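Local coordinates for putative capsid protein of prophage (Escherichia coli CFT073, PDB 3BQW) that probably serves as the major capsid protein of a prophage, assembling in many copies into the shell that would enclose the viral DNA, at residues Pro29-Leu34 against Leu139-Val144; Met207-Glu212 against Leu257-Tyr262; Pro279-Leu284 against Phe345-Ile350. All coordinates share one frame; numbering follows the deposited sequence.

How the contacts relate
The three contacts come in series along the chain and meet one another through buried side chains. Contact 1 crosses the short helix 30-35 over the long helix 113-146. Contacts 2 and 3 lie in one mixed sheet, their centres about 9 Å apart, where strands 206-209 and 281-285 are antiparallel neighbours. The local strand order is therefore 257-267, 206-209, 281-285, 346-349. Contact 1, centred about 14 Å from contact 2 and 13 Å from contact 3, packs against this sheet: L30 and F31 touch contact 2, and V144 touches F345 and V283 of contact 3. As a phage major capsid protein E family member, the chain probably has the HK97-type fold.

Contact 1: residues Pro29-Leu34 against Leu139-Val144; sequences PLFTTL and LAVNAV
Two helices cross here at 71°: the short helix 30-35 and the last turns of the long helix 113-146, which probably corresponds to the spine helix of HK97-type capsid proteins. The axes of the two short segments come within 8.9 Å, a spacing to which the small A140, facing F31, is suited. A140 is the first to engage. Its methyl CB lies 4.1 Å from CB of F31. T32 OG1 also borders the A140 methyl, while its hydrogen-bond partner is the E137 carboxylate, one turn back on the long helix; the same carboxylate receives F31 N at the start of the short helix. V141 comes next and carries the main contact. With CG1 anti to its backbone N (chi1 176°), its CG2 reaches over one face of the F31 ring, 3.7 Å from the centroid, in a CH-pi contact displaced toward the CG rim. The F31 ring is set for this by chi1 of -80°, which puts CG beside the backbone N. Valine suits the site because in a helix its beta-branch is largely restricted to this rotamer, which holds CG2 over the ring. One turn on, V144 meets the ring at its edge, near the ring plane, with CG1 4.0 Å from CE2 of F31.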
loop_
_atom_site.group_PDB
_atom_site.type_symbol
_atom_site.label_atom_id
_atom_site.label_comp_id
_atom_site.label_asym_id
_atom_site.label_seq_id
_atom_site.Cartn_x
_atom_site.Cartn_y
_atom_site.Cartn_z
ATOM N N PRO A 29 5.231 1.344 -0.703
ATOM C CA PRO A 29 5.263 0.884 0.671
ATOM C C PRO A 29 5.436 -0.635 0.823
ATOM O O PRO A 29 5.343 -1.400 -0.156
ATOM C CB PRO A 29 3.913 1.349 1.198
ATOM C CG PRO A 29 3.569 2.462 0.377
ATOM C CD PRO A 29 4.031 2.138 -0.969
ATOM N N LEU A 30 5.689 -1.057 2.048
ATOM C CA LEU A 30 6.170 -2.409 2.323
ATOM C C LEU A 30 5.246 -3.569 1.899
ATOM O O LEU A 30 5.691 -4.480 1.239
ATOM C CB LEU A 30 6.505 -2.546 3.809
ATOM C CG LEU A 30 7.145 -3.884 4.237
ATOM C CD1 LEU A 30 8.510 -4.016 3.672
ATOM C CD2 LEU A 30 7.117 -4.046 5.766
ATOM N N PHE A 31 3.987 -3.561 2.333
ATOM C CA PHE A 31 3.060 -4.660 2.011
ATOM C C PHE A 31 2.838 -4.762 0.508
ATOM O O PHE A 31 2.854 -5.866 -0.052
ATOM C CB PHE A 31 1.750 -4.514 2.760
ATOM C CG PHE A 31 1.820 -4.982 4.186
ATOM C CD1 PHE A 31 2.548 -4.266 5.146
ATOM C CD2 PHE A 31 1.187 -6.162 4.578
ATOM C CE1 PHE A 31 2.606 -4.704 6.487
ATOM C CE2 PHE A 31 1.255 -6.608 5.918
ATOM C CZ PHE A 31 1.961 -5.871 6.865
ATOM N N THR A 32 2.714 -3.604 -0.151
ATOM C CA THR A 32 2.631 -3.564 -1.587
ATOM C C THR A 32 3.860 -4.223 -2.234
ATOM O O THR A 32 3.736 -5.098 -3.123
ATOM C CB THR A 32 2.475 -2.153 -2.083
ATOM O OG1 THR A 32 1.307 -1.566 -1.475
ATOM C CG2 THR A 32 2.362 -2.143 -3.621
ATOM N N THR A 33 5.032 -3.846 -1.750
ATOM C CA THR A 33 6.265 -4.359 -2.289
ATOM C C THR A 33 6.470 -5.862 -2.040
ATOM O O THR A 33 6.955 -6.568 -2.907
ATOM C CB THR A 33 7.439 -3.552 -1.731
ATOM O OG1 THR A 33 7.261 -2.172 -2.104
ATOM C CG2 THR A 33 8.781 -4.070 -2.298
ATOM N N LEU A 34 6.150 -6.345 -0.848
ATOM C CA LEU A 34 6.388 -7.741 -0.534
ATOM C C LEU A 34 5.348 -8.638 -1.188
ATOM O O LEU A 34 5.686 -9.689 -1.748
ATOM C CB LEU A 34 6.364 -7.965 0.984
ATOM C CG LEU A 34 7.557 -7.418 1.767
ATOM C CD1 LEU A 34 7.305 -7.518 3.247
ATOM C CD2 LEU A 34 8.811 -8.162 1.377
ATOM N N LEU A 139 -5.229 -0.609 1.520
ATOM C CA LEU A 139 -5.956 -1.722 0.970
ATOM C C LEU A 139 -5.162 -3.027 1.104
ATOM O O LEU A 139 -5.730 -4.029 1.449
ATOM C CB LEU A 139 -6.316 -1.450 -0.497
ATOM C CG LEU A 139 -7.437 -0.437 -0.739
ATOM C CD1 LEU A 139 -7.563 -0.108 -2.244
ATOM C CD2 LEU A 139 -8.734 -0.919 -0.178
ATOM N N ALA A 140 -3.857 -3.003 0.833
ATOM C CA ALA A 140 -2.984 -4.185 0.951
ATOM C C ALA A 140 -2.914 -4.761 2.383
ATOM O O ALA A 140 -3.097 -5.973 2.603
ATOM C CB ALA A 140 -1.565 -3.845 0.444
ATOM N N VAL A 141 -2.669 -3.886 3.353
ATOM C CA VAL A 141 -2.567 -4.304 4.726
ATOM C C VAL A 141 -3.913 -4.822 5.226
ATOM O O VAL A 141 -3.973 -5.823 5.916
ATOM C CB VAL A 141 -2.058 -3.179 5.662
ATOM C CG1 VAL A 141 -2.064 -3.676 7.123
ATOM C CG2 VAL A 141 -0.655 -2.719 5.251
ATOM N N ASN A 142 -4.988 -4.141 4.888
ATOM C CA ASN A 142 -6.320 -4.635 5.244
ATOM C C ASN A 142 -6.636 -6.014 4.656
ATOM O O ASN A 142 -7.195 -6.858 5.327
ATOM C CB ASN A 142 -7.384 -3.612 4.850
ATOM C CG ASN A 142 -7.352 -2.351 5.725
ATOM O OD1 ASN A 142 -6.486 -2.182 6.561
ATOM N ND2 ASN A 142 -8.294 -1.448 5.497
ATOM N N ALA A 143 -6.277 -6.241 3.405
ATOM C CA ALA A 143 -6.518 -7.531 2.773
ATOM C C ALA A 143 -5.773 -8.648 3.513
ATOM O O ALA A 143 -6.356 -9.655 3.859
ATOM C CB ALA A 143 -6.120 -7.497 1.303
ATOM N N VAL A 144 -4.490 -8.437 3.771
ATOM C CA VAL A 144 -3.628 -9.414 4.439
ATOM C C VAL A 144 -4.090 -9.690 5.865
ATOM O O VAL A 144 -4.070 -10.841 6.295
ATOM C CB VAL A 144 -2.142 -8.923 4.435
ATOM C CG1 VAL A 144 -1.281 -9.700 5.444
ATOM C CG2 VAL A 144 -1.574 -9.013 3.023
#

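Contact 2: residues Met207-Glu212 against Leu257-Tyr262; sequences MIMGAE and LALIVY
M207 and M209 send their side chains to the same face of the sheet as L259 and V261, yet they are folded differently. M207 leaves with CG anti to its backbone N and stays extended until chi3 (52°) bends it, bringing CE to 3.5 Å from CD2 of L259, tighter than an ordinary van der Waals contact. M209 instead holds CG beside its own N, and its bend at chi3 (-98°) lays CE across L259, 4.0 Å from its CB. Unbranched, pliable methionine suits this layer, which helix 211-218 covers with W214 and L217. On the other face, which L30, F31 and F35 of helix 30-35 pack against, I208 has CG2 anti to its N, so that this methyl lies 3.6 Å from CB of Y262, the two side chains running alongside each other. Beta-branched I208, I260 and V261 suit extended backbone. Backbone hydrogen bonds set the register: M207 N to A258 O (2.7 Å) and M209 N to I260 O are answered by I260 N to M207 O and Y262 N to M209 O. G210 takes the N-cap position of helix 211-218. The parallel pair, with that helix packed on one face, belongs to a mixed alpha/beta layer, consistent with the A-domain of HK97-type capsid proteins.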
loop_
_atom_site.group_PDB
_atom_site.type_symbol
_atom_site.label_atom_id
_atom_site.label_comp_id
_atom_site.label_asym_id
_atom_site.label_seq_id
_atom_site.Cartn_x
_atom_site.Cartn_y
_atom_site.Cartn_z
ATOM N N MET A 207 8.275 -12.011 9.205
ATOM C CA MET A 207 7.401 -11.545 10.282
ATOM C C MET A 207 7.451 -10.009 10.324
ATOM O O MET A 207 8.490 -9.443 10.624
ATOM C CB MET A 207 7.767 -12.159 11.642
ATOM C CG MET A 207 6.737 -11.870 12.765
ATOM S SD MET A 207 6.906 -12.733 14.361
ATOM C CE MET A 207 8.575 -12.419 14.818
ATOM N N ILE A 208 6.329 -9.373 9.961
ATOM C CA ILE A 208 6.151 -7.927 10.010
ATOM C C ILE A 208 5.347 -7.535 11.255
ATOM O O ILE A 208 4.257 -8.059 11.490
ATOM C CB ILE A 208 5.453 -7.402 8.751
ATOM C CG1 ILE A 208 6.180 -7.918 7.494
ATOM C CG2 ILE A 208 5.448 -5.876 8.767
ATOM C CD1 ILE A 208 5.302 -8.191 6.346
ATOM N N MET A 209 5.924 -6.637 12.066
ATOM C CA MET A 209 5.476 -6.378 13.434
ATOM C C MET A 209 5.243 -4.892 13.618
ATOM O O MET A 209 6.069 -4.098 13.206
ATOM C CB MET A 209 6.584 -6.715 14.442
ATOM C CG MET A 209 6.973 -8.121 14.542
ATOM S SD MET A 209 8.356 -8.348 15.651
ATOM C CE MET A 209 9.641 -8.416 14.451
ATOM N N GLY A 210 4.152 -4.543 14.299
ATOM C CA GLY A 210 3.997 -3.226 14.876
ATOM C C GLY A 210 4.985 -3.020 16.020
ATOM O O GLY A 210 5.628 -3.980 16.480
ATOM N N ALA A 211 5.076 -1.768 16.486
ATOM C CA ALA A 211 6.057 -1.317 17.477
ATOM C C ALA A 211 5.907 -1.962 18.831
ATOM O O ALA A 211 6.892 -2.224 19.518
ATOM C CB ALA A 211 5.986 0.235 17.634
ATOM N N GLU A 212 4.663 -2.180 19.225
ATOM C CA GLU A 212 4.346 -2.750 20.511
ATOM C C GLU A 212 4.726 -4.223 20.498
ATOM O O GLU A 212 5.301 -4.720 21.458
ATOM C CB GLU A 212 2.867 -2.523 20.814
ATOM C CG GLU A 212 2.325 -3.202 22.070
ATOM C CD GLU A 212 3.114 -2.888 23.308
ATOM O OE1 GLU A 212 3.675 -1.771 23.397
ATOM O OE2 GLU A 212 3.161 -3.760 24.214
ATOM N N LEU A 257 13.253 -16.880 9.426
ATOM C CA LEU A 257 12.205 -15.877 9.529
ATOM C C LEU A 257 12.806 -14.485 9.611
ATOM O O LEU A 257 13.502 -14.162 10.568
ATOM C CB LEU A 257 11.391 -16.136 10.788
ATOM C CG LEU A 257 10.069 -15.415 11.013
ATOM C CD1 LEU A 257 9.094 -15.829 9.947
ATOM C CD2 LEU A 257 9.515 -15.761 12.417
ATOM N N ALA A 258 12.557 -13.668 8.591
ATOM C CA ALA A 258 13.049 -12.293 8.562
ATOM C C ALA A 258 12.167 -11.453 9.462
ATOM O O ALA A 258 10.951 -11.666 9.518
ATOM C CB ALA A 258 13.036 -11.734 7.148
ATOM N N LEU A 259 12.791 -10.486 10.134
ATOM C CA LEU A 259 12.146 -9.688 11.164
ATOM C C LEU A 259 12.129 -8.227 10.762
ATOM O O LEU A 259 13.172 -7.604 10.587
ATOM C CB LEU A 259 12.873 -9.847 12.506
ATOM C CG LEU A 259 13.094 -11.243 13.089
ATOM C CD1 LEU A 259 14.099 -11.123 14.248
ATOM C CD2 LEU A 259 11.777 -11.939 13.552
ATOM N N ILE A 260 10.924 -7.699 10.616
ATOM C CA ILE A 260 10.669 -6.349 10.139
ATOM C C ILE A 260 9.705 -5.677 11.123
ATOM O O ILE A 260 8.635 -6.223 11.435
ATOM C CB ILE A 260 10.036 -6.359 8.704
ATOM C CG1 ILE A 260 10.930 -7.115 7.696
ATOM C CG2 ILE A 260 9.783 -4.920 8.206
ATOM C CD1 ILE A 260 10.393 -7.099 6.211
ATOM N N VAL A 261 10.108 -4.518 11.625
ATOM C CA VAL A 261 9.230 -3.644 12.365
ATOM C C VAL A 261 8.718 -2.568 11.426
ATOM O O VAL A 261 9.494 -1.895 10.761
ATOM C CB VAL A 261 9.925 -2.992 13.575
ATOM C CG1 VAL A 261 8.944 -2.097 14.344
ATOM C CG2 VAL A 261 10.539 -4.089 14.475
ATOM N N TYR A 262 7.402 -2.411 11.397
ATOM C CA TYR A 262 6.736 -1.568 10.424
ATOM C C TYR A 262 5.927 -0.514 11.151
ATOM O O TYR A 262 5.048 -0.834 11.915
ATOM C CB TYR A 262 5.833 -2.436 9.565
ATOM C CG TYR A 262 5.014 -1.743 8.492
ATOM C CD1 TYR A 262 5.597 -1.294 7.318
ATOM C CD2 TYR A 262 3.657 -1.616 8.607
ATOM C CE1 TYR A 262 4.829 -0.706 6.298
ATOM C CE2 TYR A 262 2.885 -1.035 7.587
ATOM C CZ TYR A 262 3.477 -0.593 6.447
ATOM O OH TYR A 262 2.722 -0.007 5.452
#

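Contact 3: residues Pro279-Leu284 against Phe345-Ile350; sequences PDLLVL and FVTVKI
K349 leaves its strand with CG anti to the backbone N, and its CB rests 3.7 Å from CD2 of L281, on the same face of the sheet. K349 CG also borders that methyl, 3.6 Å from OD2 of D280. CD runs on past the carboxylate, and K349 CE comes back to 3.6 Å from D280 OD2. The bend at chi4 (73°) turns K349 NZ onto D280 OD2, a 2.8 Å salt bridge that uses the syn lone pair. Lysine fits this exposed position because its methylenes cover L281 while its amine stays in contact with water. D280 reaches it with CG in the crowded position between N and carbonyl carbon; one water joins OD1 to K349 NZ, another OD2 to I350 O, which would favour an ionised carboxylate. Strand 346-349, near the C terminus, pairs antiparallel with 281-285 on one side and parallel with 170-172 on the other, within the mixed sheet whose L282/V348 face meets helices 190-198 and 211-218. L282 with V348 and L284 with V346 are hydrogen-bonded pairs, V348 N reaching L282 O at 2.9 Å. Apolar L282 and V348 lie side by side, CG to CB 3.8 Å. On the other face, V283 and T347 pack on T145 of helix 113-146.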
loop_
_atom_site.group_PDB
_atom_site.type_symbol
_atom_site.label_atom_id
_atom_site.label_comp_id
_atom_site.label_asym_id
_atom_site.label_seq_id
_atom_site.Cartn_x
_atom_site.Cartn_y
_atom_site.Cartn_z
ATOM N N PRO A 279 -0.156 -1.182 16.080
ATOM C CA PRO A 279 1.116 -1.485 16.706
ATOM C C PRO A 279 1.171 -2.811 17.431
ATOM O O PRO A 279 2.263 -3.319 17.620
ATOM C CB PRO A 279 1.316 -0.329 17.692
ATOM C CG PRO A 279 0.392 0.733 17.257
ATOM C CD PRO A 279 -0.766 0.033 16.652
ATOM N N ASP A 280 0.012 -3.360 17.806
ATOM C CA ASP A 280 -0.088 -4.641 18.553
ATOM C C ASP A 280 -0.307 -5.863 17.651
ATOM O O ASP A 280 -0.558 -6.957 18.156
ATOM C CB ASP A 280 -1.180 -4.566 19.634
ATOM C CG ASP A 280 -2.571 -4.382 19.058
ATOM O OD1 ASP A 280 -2.718 -4.072 17.847
ATOM O OD2 ASP A 280 -3.534 -4.525 19.829
ATOM N N LEU A 281 -0.170 -5.664 16.335
ATOM C CA LEU A 281 -0.298 -6.723 15.323
ATOM C C LEU A 281 1.048 -7.156 14.717
ATOM O O LEU A 281 1.960 -6.331 14.515
ATOM C CB LEU A 281 -1.201 -6.286 14.159
ATOM C CG LEU A 281 -2.645 -5.897 14.482
ATOM C CD1 LEU A 281 -3.382 -5.417 13.189
ATOM C CD2 LEU A 281 -3.397 -7.023 15.182
ATOM N N LEU A 282 1.136 -8.457 14.422
ATOM C CA LEU A 282 2.245 -9.037 13.651
ATOM C C LEU A 282 1.612 -9.872 12.548
ATOM O O LEU A 282 0.539 -10.475 12.743
ATOM C CB LEU A 282 3.173 -9.931 14.510
ATOM C CG LEU A 282 2.664 -11.256 15.103
ATOM C CD1 LEU A 282 2.852 -12.413 14.057
ATOM C CD2 LEU A 282 3.317 -11.618 16.477
ATOM N N VAL A 283 2.284 -9.906 11.404
ATOM C CA VAL A 283 1.849 -10.637 10.237
ATOM C C VAL A 283 2.941 -11.615 9.849
ATOM O O VAL A 283 4.105 -11.247 9.737
ATOM C CB VAL A 283 1.574 -9.698 9.056
ATOM C CG1 VAL A 283 1.187 -10.483 7.805
ATOM C CG2 VAL A 283 0.484 -8.699 9.404
ATOM N N LEU A 284 2.558 -12.872 9.687
ATOM C CA LEU A 284 3.444 -13.901 9.187
ATOM C C LEU A 284 3.073 -14.177 7.748
ATOM O O LEU A 284 1.901 -14.417 7.443
ATOM C CB LEU A 284 3.314 -15.159 10.020
ATOM C CG LEU A 284 3.977 -15.025 11.394
ATOM C CD1 LEU A 284 3.374 -16.090 12.336
ATOM C CD2 LEU A 284 5.520 -15.106 11.275
ATOM N N PHE A 345 -1.268 -15.987 4.851
ATOM C CA PHE A 345 -1.049 -14.882 5.783
ATOM C C PHE A 345 -1.686 -15.224 7.111
ATOM O O PHE A 345 -2.831 -15.675 7.148
ATOM C CB PHE A 345 -1.700 -13.618 5.239
ATOM C CG PHE A 345 -1.073 -13.125 3.974
ATOM C CD1 PHE A 345 0.160 -12.463 4.010
ATOM C CD2 PHE A 345 -1.689 -13.320 2.763
ATOM C CE1 PHE A 345 0.734 -12.009 2.872
ATOM C CE2 PHE A 345 -1.110 -12.867 1.611
ATOM C CZ PHE A 345 0.106 -12.203 1.659
ATOM N N VAL A 346 -0.927 -15.069 8.196
ATOM C CA VAL A 346 -1.451 -15.213 9.538
ATOM C C VAL A 346 -1.224 -13.882 10.262
ATOM O O VAL A 346 -0.123 -13.357 10.273
ATOM C CB VAL A 346 -0.752 -16.386 10.292
ATOM C CG1 VAL A 346 -1.221 -16.465 11.745
ATOM C CG2 VAL A 346 -0.963 -17.751 9.536
ATOM N N THR A 347 -2.269 -13.332 10.859
ATOM C CA THR A 347 -2.162 -12.088 11.645
ATOM C C THR A 347 -2.486 -12.366 13.132
ATOM O O THR A 347 -3.480 -13.022 13.468
ATOM C CB THR A 347 -3.088 -10.985 11.081
ATOM O OG1 THR A 347 -2.743 -10.748 9.708
ATOM C CG2 THR A 347 -2.989 -9.667 11.883
ATOM N N VAL A 348 -1.624 -11.864 14.005
ATOM C CA VAL A 348 -1.763 -12.078 15.433
ATOM C C VAL A 348 -1.828 -10.748 16.167
ATOM O O VAL A 348 -0.980 -9.885 15.963
ATOM C CB VAL A 348 -0.645 -12.965 16.013
ATOM C CG1 VAL A 348 -0.942 -13.347 17.532
ATOM C CG2 VAL A 348 -0.458 -14.209 15.150
ATOM N N LYS A 349 -2.891 -10.574 16.955
ATOM C CA LYS A 349 -3.031 -9.452 17.878
ATOM C C LYS A 349 -2.459 -9.865 19.217
ATOM O O LYS A 349 -2.989 -10.751 19.878
ATOM C CB LYS A 349 -4.496 -9.074 18.034
ATOM C CG LYS A 349 -4.765 -7.774 18.762
ATOM C CD LYS A 349 -6.262 -7.536 18.873
ATOM C CE LYS A 349 -6.589 -6.481 19.914
ATOM N NZ LYS A 349 -6.211 -5.135 19.399
ATOM N N ILE A 350 -1.355 -9.261 19.614
ATOM C CA ILE A 350 -0.743 -9.645 20.859
ATOM C C ILE A 350 -1.458 -8.933 22.013
ATOM O O ILE A 350 -2.126 -7.927 21.845
ATOM C CB ILE A 350 0.808 -9.456 20.923
ATOM C CG1 ILE A 350 1.188 -7.971 21.018
ATOM C CG2 ILE A 350 1.519 -10.242 19.749
ATOM C CD1 ILE A 350 2.578 -7.697 21.615
HETATM O O HOH W 1 -3.332 -5.788 22.077
HETATM O O HOH W 2 -5.125 -3.855 16.888
#